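Local coordinates for protein aminoglycoside N(3)-acetyltransferase III (Serratia marcescens, PDB 7LAO) that transfers the acetyl group of acetyl-CoA to the 3-amino group of 2-deoxystreptamine aminoglycosides, giving resistance to gentamicin, kanamycin and tobramycin, at residues K230-L235 / V257-T262; G236-G241 / Y249-Q254. All coordinates share one frame; numbering follows the deposited sequence.

Contact 1 of 2, residues K230-L235 / V257-T262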
loop_
_atom_site.group_PDB
_atom_site.type_symbol
_atom_site.label_atom_id
_atom_site.label_comp_id
_atom_site.label_asym_id
_atom_site.label_seq_id
_atom_site.Cartn_x
_atom_site.Cartn_y
_atom_site.Cartn_z
ATOM N N LYS A 230 5.220 -13.231 -8.672
ATOM C CA LYS A 230 5.142 -14.633 -9.074
ATOM C C LYS A 230 6.528 -15.244 -9.232
ATOM O O LYS A 230 6.771 -16.390 -8.816
ATOM C CB LYS A 230 4.358 -14.770 -10.377
ATOM C CG LYS A 230 2.886 -14.436 -10.277
ATOM C CD LYS A 230 2.323 -14.096 -11.661
ATOM C CE LYS A 230 1.676 -15.268 -12.312
ATOM N NZ LYS A 230 0.293 -15.375 -11.760
ATOM N N ALA A 231 7.435 -14.525 -9.901
ATOM C CA ALA A 231 8.790 -15.041 -10.062
ATOM C C ALA A 231 9.478 -15.179 -8.713
ATOM O O ALA A 231 10.170 -16.181 -8.478
ATOM C CB ALA A 231 9.618 -14.131 -10.983
ATOM N N TYR A 232 9.229 -14.228 -7.779
ATOM C CA TYR A 232 9.849 -14.326 -6.460
ATOM C C TYR A 232 9.319 -15.529 -5.692
ATOM O O TYR A 232 10.079 -16.237 -5.010
ATOM C CB TYR A 232 9.617 -13.039 -5.647
ATOM C CG TYR A 232 10.231 -13.066 -4.261
ATOM C CD1 TYR A 232 11.604 -12.818 -4.061
ATOM C CD2 TYR A 232 9.421 -13.302 -3.124
ATOM C CE1 TYR A 232 12.175 -12.848 -2.754
ATOM C CE2 TYR A 232 9.974 -13.299 -1.842
ATOM C CZ TYR A 232 11.318 -13.066 -1.661
ATOM O OH TYR A 232 11.822 -13.141 -0.378
ATOM N N VAL A 233 8.020 -15.795 -5.809
ATOM C CA VAL A 233 7.454 -16.923 -5.070
ATOM C C VAL A 233 8.158 -18.263 -5.368
ATOM O O VAL A 233 8.261 -19.117 -4.481
ATOM C CB VAL A 233 5.933 -16.974 -5.328
ATOM C CG1 VAL A 233 5.342 -18.453 -5.097
ATOM C CG2 VAL A 233 5.251 -15.939 -4.477
ATOM N N GLU A 234 8.716 -18.446 -6.578
ATOM C CA GLU A 234 9.359 -19.710 -6.900
ATOM C C GLU A 234 10.540 -20.036 -5.980
ATOM O O GLU A 234 10.859 -21.221 -5.779
ATOM C CB GLU A 234 9.788 -19.691 -8.364
ATOM C CG GLU A 234 8.630 -19.609 -9.341
ATOM C CD GLU A 234 9.073 -19.827 -10.789
ATOM O OE1 GLU A 234 10.273 -19.612 -11.083
ATOM O OE2 GLU A 234 8.233 -20.228 -11.625
ATOM N N LEU A 235 11.190 -19.012 -5.389
ATOM C CA LEU A 235 12.333 -19.243 -4.495
ATOM C C LEU A 235 11.948 -19.929 -3.190
ATOM O O LEU A 235 12.820 -20.501 -2.518
ATOM C CB LEU A 235 13.002 -17.907 -4.145
ATOM C CG LEU A 235 13.641 -17.076 -5.252
ATOM C CD1 LEU A 235 14.297 -15.754 -4.662
ATOM C CD2 LEU A 235 14.669 -17.864 -5.998
ATOM N N VAL A 257 11.996 -6.611 -2.669
ATOM C CA VAL A 257 12.392 -5.431 -3.407
ATOM C C VAL A 257 13.740 -5.680 -4.081
ATOM O O VAL A 257 13.945 -5.328 -5.246
ATOM C CB VAL A 257 12.417 -4.213 -2.458
ATOM C CG1 VAL A 257 13.266 -3.057 -3.037
ATOM C CG2 VAL A 257 10.992 -3.760 -2.221
ATOM N N SER A 258 14.688 -6.270 -3.356
ATOM C CA SER A 258 16.005 -6.550 -3.957
ATOM C C SER A 258 15.866 -7.523 -5.137
ATOM O O SER A 258 16.427 -7.307 -6.221
ATOM C CB SER A 258 16.919 -7.132 -2.890
ATOM O OG SER A 258 18.163 -7.469 -3.461
ATOM N N PHE A 259 15.028 -8.557 -4.957
ATOM C CA PHE A 259 14.728 -9.455 -6.062
ATOM C C PHE A 259 14.149 -8.688 -7.234
ATOM O O PHE A 259 14.536 -8.898 -8.383
ATOM C CB PHE A 259 13.735 -10.537 -5.626
ATOM C CG PHE A 259 13.332 -11.437 -6.760
ATOM C CD1 PHE A 259 12.229 -11.159 -7.564
ATOM C CD2 PHE A 259 14.131 -12.544 -7.076
ATOM C CE1 PHE A 259 11.924 -12.064 -8.665
ATOM C CE2 PHE A 259 13.789 -13.397 -8.119
ATOM C CZ PHE A 259 12.706 -13.138 -8.898
ATOM N N GLY A 260 13.188 -7.817 -6.959
ATOM C CA GLY A 260 12.526 -7.083 -8.021
ATOM C C GLY A 260 13.488 -6.193 -8.797
ATOM O O GLY A 260 13.400 -6.097 -10.025
ATOM N N VAL A 261 14.436 -5.561 -8.099
ATOM C CA VAL A 261 15.407 -4.716 -8.796
ATOM C C VAL A 261 16.300 -5.590 -9.684
ATOM O O VAL A 261 16.549 -5.268 -10.850
ATOM C CB VAL A 261 16.218 -3.873 -7.777
ATOM C CG1 VAL A 261 17.330 -3.042 -8.469
ATOM C CG2 VAL A 261 15.324 -2.910 -7.024
ATOM N N THR A 262 16.758 -6.725 -9.148
ATOM C CA THR A 262 17.566 -7.677 -9.901
ATOM C C THR A 262 16.814 -8.190 -11.128
ATOM O O THR A 262 17.356 -8.236 -12.235
ATOM C CB THR A 262 17.923 -8.858 -8.981
ATOM O OG1 THR A 262 18.603 -8.368 -7.821
ATOM C CG2 THR A 262 18.797 -9.894 -9.699
#
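Phe259 is the one knob that the segment 257-262 pushes against 230-235, and its ring fits into a hollow made by Ala231, Tyr232 and Leu235. The CB of Tyr232 lies over one face of the Phe259 ring, 4.1 Å from its centroid and 27° off the normal, a CH-pi contact. The phenol ring of Tyr232 then turns an edge to the phenylalanine: the two planes stand at 67° in an offset edge-to-face pair, and Tyr232 CD1 comes to 3.5 Å from Phe259 CG, at the root of the ring. Both aromatic side chains have CG anti to the backbone N; for Phe259 (chi1 176°) this carries the ring away from its own helix until CZ lies 3.8 Å from Ala231 C. The methyl of Ala231 closes the hollow at that end, its CB 3.9 Å from Phe259 CZ. On the CD2 side of the ring, approached obliquely, the wall is Leu235, whose CD1 reaches Phe259 CD2 at 4.0 Å, a more exposed flank. The contact is wholly apolar, and the hydroxyl of Tyr232 passes beyond it to hydrogen-bond Asp255. In the fold, the pair joins the C-terminal part of helix 224-233 to helix 253-268, whose other flank packs through Val257 and Val261 on helix 170-177, while Tyr232 also touches Phe251 of strand 246-252.

Contact 2 of 2, residues G236-G241 / Y249-Q254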
loop_
_atom_site.group_PDB
_atom_site.type_symbol
_atom_site.label_atom_id
_atom_site.label_comp_id
_atom_site.label_asym_id
_atom_site.label_seq_id
_atom_site.Cartn_x
_atom_site.Cartn_y
_atom_site.Cartn_z
ATOM N N GLY A 236 10.665 -19.891 -2.823
ATOM C CA GLY A 236 10.239 -20.579 -1.616
ATOM C C GLY A 236 10.736 -19.912 -0.343
ATOM O O GLY A 236 10.847 -20.579 0.689
ATOM N N ARG A 237 11.064 -18.611 -0.395
ATOM C CA ARG A 237 11.540 -17.869 0.799
ATOM C C ARG A 237 10.410 -17.299 1.629
ATOM O O ARG A 237 10.548 -17.163 2.840
ATOM C CB ARG A 237 12.433 -16.672 0.405
ATOM C CG ARG A 237 13.712 -17.130 -0.366
ATOM C CD ARG A 237 14.489 -15.859 -0.820
ATOM N NE ARG A 237 15.745 -16.243 -1.448
ATOM C CZ ARG A 237 16.688 -15.386 -1.780
ATOM N NH1 ARG A 237 16.522 -14.071 -1.546
ATOM N NH2 ARG A 237 17.792 -15.848 -2.356
ATOM N N HIS A 238 9.304 -16.981 0.990
ATOM C CA HIS A 238 8.144 -16.392 1.646
ATOM C C HIS A 238 7.391 -17.482 2.416
ATOM O O HIS A 238 7.725 -18.655 2.333
ATOM C CB HIS A 238 7.247 -15.793 0.576
ATOM C CG HIS A 238 6.652 -16.858 -0.279
ATOM N ND1 HIS A 238 7.404 -17.586 -1.190
ATOM C CD2 HIS A 238 5.415 -17.415 -0.272
ATOM C CE1 HIS A 238 6.638 -18.519 -1.734
ATOM N NE2 HIS A 238 5.425 -18.439 -1.195
ATOM N N ARG A 239 6.355 -17.087 3.170
ATOM C CA ARG A 239 5.503 -18.031 3.889
ATOM C C ARG A 239 4.088 -17.943 3.340
ATOM O O ARG A 239 3.620 -16.850 2.984
ATOM C CB ARG A 239 5.458 -17.725 5.395
ATOM C CG ARG A 239 6.811 -17.812 6.108
ATOM C CD ARG A 239 7.110 -19.271 6.506
ATOM N NE ARG A 239 6.233 -19.631 7.605
ATOM C CZ ARG A 239 6.525 -19.450 8.894
ATOM N NH1 ARG A 239 7.697 -18.942 9.247
ATOM N NH2 ARG A 239 5.644 -19.776 9.829
ATOM N N GLU A 240 3.406 -19.076 3.334
ATOM C CA GLU A 240 2.004 -19.186 2.919
ATOM C C GLU A 240 1.219 -19.897 3.999
ATOM O O GLU A 240 1.746 -20.780 4.680
ATOM C CB GLU A 240 1.832 -20.027 1.596
ATOM C CG GLU A 240 2.646 -19.457 0.395
ATOM C CD GLU A 240 2.429 -20.190 -0.913
ATOM O OE1 GLU A 240 1.395 -20.881 -1.066
ATOM O OE2 GLU A 240 3.301 -20.086 -1.807
ATOM N N GLY A 241 -0.069 -19.563 4.112
ATOM C CA GLY A 241 -0.937 -20.302 5.008
ATOM C C GLY A 241 -2.282 -19.609 5.026
ATOM O O GLY A 241 -2.466 -18.554 4.408
ATOM N N TYR A 249 -0.182 -14.698 2.322
ATOM C CA TYR A 249 1.262 -14.659 2.066
ATOM C C TYR A 249 1.924 -13.697 3.034
ATOM O O TYR A 249 1.357 -12.641 3.374
ATOM C CB TYR A 249 1.610 -14.157 0.671
ATOM C CG TYR A 249 1.135 -15.013 -0.469
ATOM C CD1 TYR A 249 -0.209 -15.018 -0.855
ATOM C CD2 TYR A 249 2.050 -15.805 -1.188
ATOM C CE1 TYR A 249 -0.640 -15.802 -1.925
ATOM C CE2 TYR A 249 1.622 -16.577 -2.249
ATOM C CZ TYR A 249 0.295 -16.579 -2.623
ATOM O OH TYR A 249 -0.124 -17.355 -3.666
ATOM N N LEU A 250 3.142 -14.039 3.452
ATOM C CA LEU A 250 3.964 -13.101 4.202
ATOM C C LEU A 250 5.353 -13.049 3.526
ATOM O O LEU A 250 6.032 -14.083 3.389
ATOM C CB LEU A 250 4.055 -13.474 5.696
ATOM C CG LEU A 250 4.860 -12.498 6.602
ATOM C CD1 LEU A 250 4.246 -11.107 6.738
ATOM C CD2 LEU A 250 5.128 -13.131 7.989
ATOM N N PHE A 251 5.712 -11.863 3.043
ATOM C CA PHE A 251 6.967 -11.564 2.329
ATOM C C PHE A 251 7.857 -10.621 3.129
ATOM O O PHE A 251 7.386 -9.619 3.693
ATOM C CB PHE A 251 6.676 -10.865 0.999
ATOM C CG PHE A 251 5.811 -11.615 0.076
ATOM C CD1 PHE A 251 6.316 -12.701 -0.607
ATOM C CD2 PHE A 251 4.492 -11.213 -0.175
ATOM C CE1 PHE A 251 5.545 -13.426 -1.523
ATOM C CE2 PHE A 251 3.690 -11.947 -1.099
ATOM C CZ PHE A 251 4.216 -13.023 -1.764
ATOM N N GLU A 252 9.173 -10.873 3.098
ATOM C CA GLU A 252 10.155 -9.944 3.655
ATOM C C GLU A 252 10.372 -8.813 2.665
ATOM O O GLU A 252 10.770 -9.070 1.509
ATOM C CB GLU A 252 11.471 -10.667 3.930
ATOM C CG GLU A 252 12.424 -9.904 4.752
ATOM C CD GLU A 252 13.869 -10.078 4.299
ATOM O OE1 GLU A 252 14.500 -9.071 3.893
ATOM O OE2 GLU A 252 14.363 -11.231 4.344
ATOM N N ALA A 253 10.151 -7.555 3.100
ATOM C CA ALA A 253 10.080 -6.480 2.110
ATOM C C ALA A 253 11.449 -6.176 1.484
ATOM O O ALA A 253 11.527 -5.920 0.288
ATOM C CB ALA A 253 9.531 -5.159 2.697
ATOM N N GLN A 254 12.512 -6.175 2.274
ATOM C CA GLN A 254 13.832 -5.881 1.687
ATOM C C GLN A 254 14.184 -6.904 0.610
ATOM O O GLN A 254 14.777 -6.574 -0.425
ATOM C CB GLN A 254 14.894 -5.834 2.790
ATOM C CG GLN A 254 14.735 -4.583 3.706
ATOM C CD GLN A 254 15.724 -4.428 4.911
ATOM O OE1 GLN A 254 16.290 -5.388 5.435
ATOM N NE2 GLN A 254 15.871 -3.189 5.368
#
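Arg239 and Leu250 face each other as an antiparallel hydrogen-bonded pair, and their peptide groups satisfy one another twice. Arg239 N gives its hydrogen to Leu250 O at 3.0 Å in a nearly straight bond (172° at the hydrogen), and Leu250 N returns one to Arg239 O at 2.9 Å. That second carbonyl is also approached by Tyr249 CA at 3.3 Å, a CA-H...O contact that supplements the amide bond. The next pair, Glu240 with Tyr249, is non-hydrogen-bonded. Within 236-241, the imidazole of His238 donates from NE2 to Glu240 OE2, 2.8 Å away; the bond is essentially linear, lies in the ring plane and uses the anti lone pair of the carboxylate oxygen, so it should hold the ring's rotation. The chi1 of 67° sets the imidazole between the backbone N and the carbonyl carbon, where it lies alongside Tyr249 and Phe251 and points the same way. His238 CD2 meets the edge of the tyrosine at CD2, 3.8 Å away, in near-parallel planes slid apart, and His238 CB presses to 3.4 Å from Phe251 CD1. The chain of Glu240 runs beside the Tyr249 ring, with OE2 3.9 Å from Tyr249 CE2. Arg237 forms a salt bridge with Asp255, Arg239 NH2 makes a weak hydrogen bond to Gly15 O, and the other edge of strand 246-252 bonds to strand 157-161 through the backbones of Tyr249 and Phe251. The arrangement is that of a beta-hairpin whose first strand, 239-243, forms an outermost strand of the mixed seven-stranded sheet, with an aromatic cluster on one face.

Contact 2 is nested within the chain loop that contact 1 closes: helix 224-233 leads into strand 239-243, the hairpin returns along 246-252, and helix 253-268 completes the circuit. Both contacts are partly buried and lie toward the periphery, their centres about 11 Å apart. Their chemistry follows the elements they join. The helix pair relies on apolar shape, whereas the hairpin relies on paired backbone hydrogen bonds and a histidine-carboxylate link at the sheet edge. They meet where Tyr232 and Val233 touch Phe251, and where Arg237 packs on Tyr232. Asp255, near the start of helix 253-268, serves both contacts as a shared polar partner.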